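Long-range contact in CymD (Pseudomonas putida, PDB 6Z34), which is a FadL-type outer-membrane channel for the uptake of monoaromatic hydrocarbons: residues L48-I53 and T428-T433. Numbering follows the deposited sequence.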
ATOM      1  N   LEU A  48      -3.728  -7.433 -16.576  1.00 47.12           N
ATOM      2  CA  LEU A  48      -3.975  -8.462 -15.586  1.00 55.35           C
ATOM      3  C   LEU A  48      -2.648  -8.768 -14.954  1.00 47.23           C
ATOM      4  O   LEU A  48      -1.699  -9.106 -15.673  1.00 49.26           O
ATOM      5  CB  LEU A  48      -4.463  -9.784 -16.180  1.00 51.19           C
ATOM      6  CG  LEU A  48      -5.753 -10.074 -16.858  1.00 64.72           C
ATOM      7  CD1 LEU A  48      -5.678  -9.445 -18.237  1.00 69.47           C
ATOM      8  CD2 LEU A  48      -5.792 -11.584 -16.928  1.00 74.06           C
ATOM      9  N   GLY A  49      -2.607  -8.750 -13.631  1.00 42.34           N
ATOM     10  CA  GLY A  49      -1.359  -9.086 -12.979  1.00 47.94           C
ATOM     11  C   GLY A  49      -1.577  -9.284 -11.502  1.00 49.95           C
ATOM     12  O   GLY A  49      -2.680  -9.085 -10.980  1.00 50.70           O
ATOM     13  N   MET A  50      -0.491  -9.659 -10.830  1.00 51.21           N
ATOM     14  CA  MET A  50      -0.526  -9.820  -9.391  1.00 56.52           C
ATOM     15  C   MET A  50       0.870  -9.653  -8.822  1.00 60.18           C
ATOM     16  O   MET A  50       1.878  -9.852  -9.512  1.00 55.26           O
ATOM     17  CB  MET A  50      -1.077 -11.185  -9.004  1.00 55.62           C
ATOM     18  CG  MET A  50      -0.224 -12.307  -9.515  1.00 67.22           C
ATOM     19  SD  MET A  50      -1.158 -13.825  -9.412  1.00 88.52           S
ATOM     20  CE  MET A  50      -2.667 -13.335 -10.241  1.00 77.84           C
ATOM     21  N   ASP A  51       0.904  -9.303  -7.537  1.00 59.21           N
ATOM     22  CA  ASP A  51       2.107  -9.321  -6.722  1.00 59.06           C
ATOM     23  C   ASP A  51       2.026 -10.506  -5.771  1.00 61.76           C
ATOM     24  O   ASP A  51       0.965 -10.792  -5.204  1.00 59.61           O
ATOM     25  CB  ASP A  51       2.262  -8.024  -5.921  1.00 67.72           C
ATOM     26  CG  ASP A  51       2.703  -6.842  -6.780  1.00 82.68           C
ATOM     27  OD1 ASP A  51       2.813  -6.993  -8.020  1.00 90.57           O
ATOM     28  OD2 ASP A  51       2.923  -5.752  -6.210  1.00 86.60           O
ATOM     29  N   ILE A  52       3.149 -11.194  -5.615  1.00 58.20           N
ATOM     30  CA  ILE A  52       3.273 -12.357  -4.755  1.00 60.70           C
ATOM     31  C   ILE A  52       4.363 -12.023  -3.753  1.00 66.87           C
ATOM     32  O   ILE A  52       5.553 -12.000  -4.099  1.00 65.86           O
ATOM     33  CB  ILE A  52       3.614 -13.624  -5.548  1.00 60.51           C
ATOM     34  CG1 ILE A  52       2.736 -13.705  -6.802  1.00 65.66           C
ATOM     35  CG2 ILE A  52       3.448 -14.834  -4.681  1.00 56.96           C
ATOM     36  CD1 ILE A  52       2.722 -15.044  -7.445  1.00 69.17           C
ATOM     37  N   ILE A  53       3.959 -11.738  -2.521  1.00 63.83           N
ATOM     38  CA  ILE A  53       4.859 -11.267  -1.483  1.00 58.11           C
ATOM     39  C   ILE A  53       5.055 -12.390  -0.480  1.00 67.04           C
ATOM     40  O   ILE A  53       4.095 -12.823   0.167  1.00 59.84           O
ATOM     41  CB  ILE A  53       4.311 -10.011  -0.793  1.00 61.66           C
ATOM     42  CG1 ILE A  53       4.146  -8.893  -1.816  1.00 60.07           C
ATOM     43  CG2 ILE A  53       5.246  -9.590   0.373  1.00 56.44           C
ATOM     44  CD1 ILE A  53       2.748  -8.313  -1.879  1.00 65.57           C
ATOM     45  N   THR A 428       7.449 -10.844  -5.975  1.00 62.02           N
ATOM     46  CA  THR A 428       7.401 -11.270  -7.358  1.00 50.73           C
ATOM     47  C   THR A 428       6.199 -10.615  -8.021  1.00 63.15           C
ATOM     48  O   THR A 428       5.077 -10.703  -7.508  1.00 69.22           O
ATOM     49  CB  THR A 428       7.289 -12.788  -7.463  1.00 60.23           C
ATOM     50  OG1 THR A 428       8.435 -13.388  -6.863  1.00 67.65           O
ATOM     51  CG2 THR A 428       7.233 -13.209  -8.917  1.00 71.60           C
ATOM     52  N   SER A 429       6.427  -9.977  -9.163  1.00 63.30           N
ATOM     53  CA  SER A 429       5.393  -9.211  -9.841  1.00 57.35           C
ATOM     54  C   SER A 429       5.315  -9.644 -11.298  1.00 62.11           C
ATOM     55  O   SER A 429       6.332  -9.707 -12.000  1.00 59.46           O
ATOM     56  CB  SER A 429       5.672  -7.712  -9.744  1.00 63.93           C
ATOM     57  OG  SER A 429       4.516  -6.946 -10.019  1.00 63.06           O
ATOM     58  N   ILE A 430       4.108  -9.930 -11.751  1.00 56.20           N
ATOM     59  CA  ILE A 430       3.896 -10.466 -13.080  1.00 58.39           C
ATOM     60  C   ILE A 430       2.616  -9.849 -13.627  1.00 57.50           C
ATOM     61  O   ILE A 430       1.635  -9.684 -12.897  1.00 55.68           O
ATOM     62  CB  ILE A 430       3.855 -12.007 -13.025  1.00 65.55           C
ATOM     63  CG1 ILE A 430       3.613 -12.612 -14.414  1.00 76.06           C
ATOM     64  CG2 ILE A 430       2.834 -12.470 -12.020  1.00 60.51           C
ATOM     65  CD1 ILE A 430       4.873 -12.684 -15.272  1.00 77.23           C
ATOM     66  N   SER A 431       2.643  -9.445 -14.896  1.00 60.11           N
ATOM     67  CA  SER A 431       1.461  -8.844 -15.499  1.00 60.90           C
ATOM     68  C   SER A 431       1.381  -9.197 -16.977  1.00 57.45           C
ATOM     69  O   SER A 431       2.380  -9.505 -17.627  1.00 60.17           O
ATOM     70  CB  SER A 431       1.440  -7.322 -15.330  1.00 55.13           C
ATOM     71  OG  SER A 431       2.267  -6.707 -16.295  1.00 75.31           O
ATOM     72  N   TYR A 432       0.163  -9.152 -17.490  1.00 54.26           N
ATOM     73  CA  TYR A 432      -0.111  -9.356 -18.902  1.00 51.18           C
ATOM     74  C   TYR A 432      -0.937  -8.176 -19.390  1.00 54.77           C
ATOM     75  O   TYR A 432      -1.897  -7.769 -18.729  1.00 58.08           O
ATOM     76  CB  TYR A 432      -0.846 -10.685 -19.159  1.00 52.65           C
ATOM     77  CG  TYR A 432      -1.447 -10.737 -20.542  1.00 64.13           C
ATOM     78  CD1 TYR A 432      -2.787 -10.462 -20.735  1.00 65.32           C
ATOM     79  CD2 TYR A 432      -0.663 -11.005 -21.657  1.00 63.80           C
ATOM     80  CE1 TYR A 432      -3.341 -10.474 -21.984  1.00 71.14           C
ATOM     81  CE2 TYR A 432      -1.219 -11.030 -22.931  1.00 61.26           C
ATOM     82  CZ  TYR A 432      -2.558 -10.757 -23.080  1.00 64.99           C
ATOM     83  OH  TYR A 432      -3.143 -10.766 -24.317  1.00 68.90           O
ATOM     84  N   THR A 433      -0.555  -7.626 -20.540  1.00 57.53           N
ATOM     85  CA  THR A 433      -1.261  -6.502 -21.142  1.00 50.75           C
ATOM     86  C   THR A 433      -1.662  -6.875 -22.557  1.00 55.81           C
ATOM     87  O   THR A 433      -0.829  -7.288 -23.376  1.00 55.24           O
ATOM     88  CB  THR A 433      -0.420  -5.225 -21.137  1.00 61.77           C
ATOM     89  OG1 THR A 433       0.010  -4.941 -19.785  1.00 66.44           O
ATOM     90  CG2 THR A 433      -1.213  -4.040 -21.730  1.00 46.87           C
TER
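Leu48 pairs with Tyr432 where the first and last strands of the beta barrel meet, the antiparallel seam that closes a FadL-type barrel. The N-to-C axes of the short segments 48-53 and 428-433 make an angle of 175°, almost exactly antiparallel, and three hydrogen-bonded pairs, Leu48 with Tyr432, Met50 with Ile430 and Ile52 with Thr428, fix the register through six backbone bonds. At the first pair, Leu48 N reaches Tyr432 O at 2.8 Å and Tyr432 N returns to Leu48 O. With CG of Tyr432 anti to its backbone N (chi1 165°), the two side chains lie side by side on the barrel's outer surface, where CD1 of Leu48 meets CD1 of Tyr432 at 4.0 Å, in the ring plane and at its edge. The phenol OH of Tyr432 is hydrogen-bonded to Asp393 OD1 on the adjoining strand. Thr428, at the other end, sits beside Ile52: Thr428 O accepts from Ile52 N at 2.7 Å, and Thr428 N donates to Ile52 O. Ile52 CB and Thr428 CB stand 4.2 Å apart. Between these ends, Met50 CG touches Ile430 CG2 at 4.0 Å.

Asp51 and Ser429 occupy the opposite, inward face, near helix 10-15 in the barrel interior. There Ser429 OG donates to Asp51 OD1 at 2.6 Å. Gln14 NE2 is hydrogen-bonded to Asp51 OD2, so both carboxylate oxygens have a partner. An alanine in place of Asp51 would probably leave Ser429 OG and Gln14 NE2 each without its carboxylate oxygen, weakening the tie between seam and helix. Ser429 OG approaches OD1 of Asp51 on the syn side, but 32° out of the carboxylate plane.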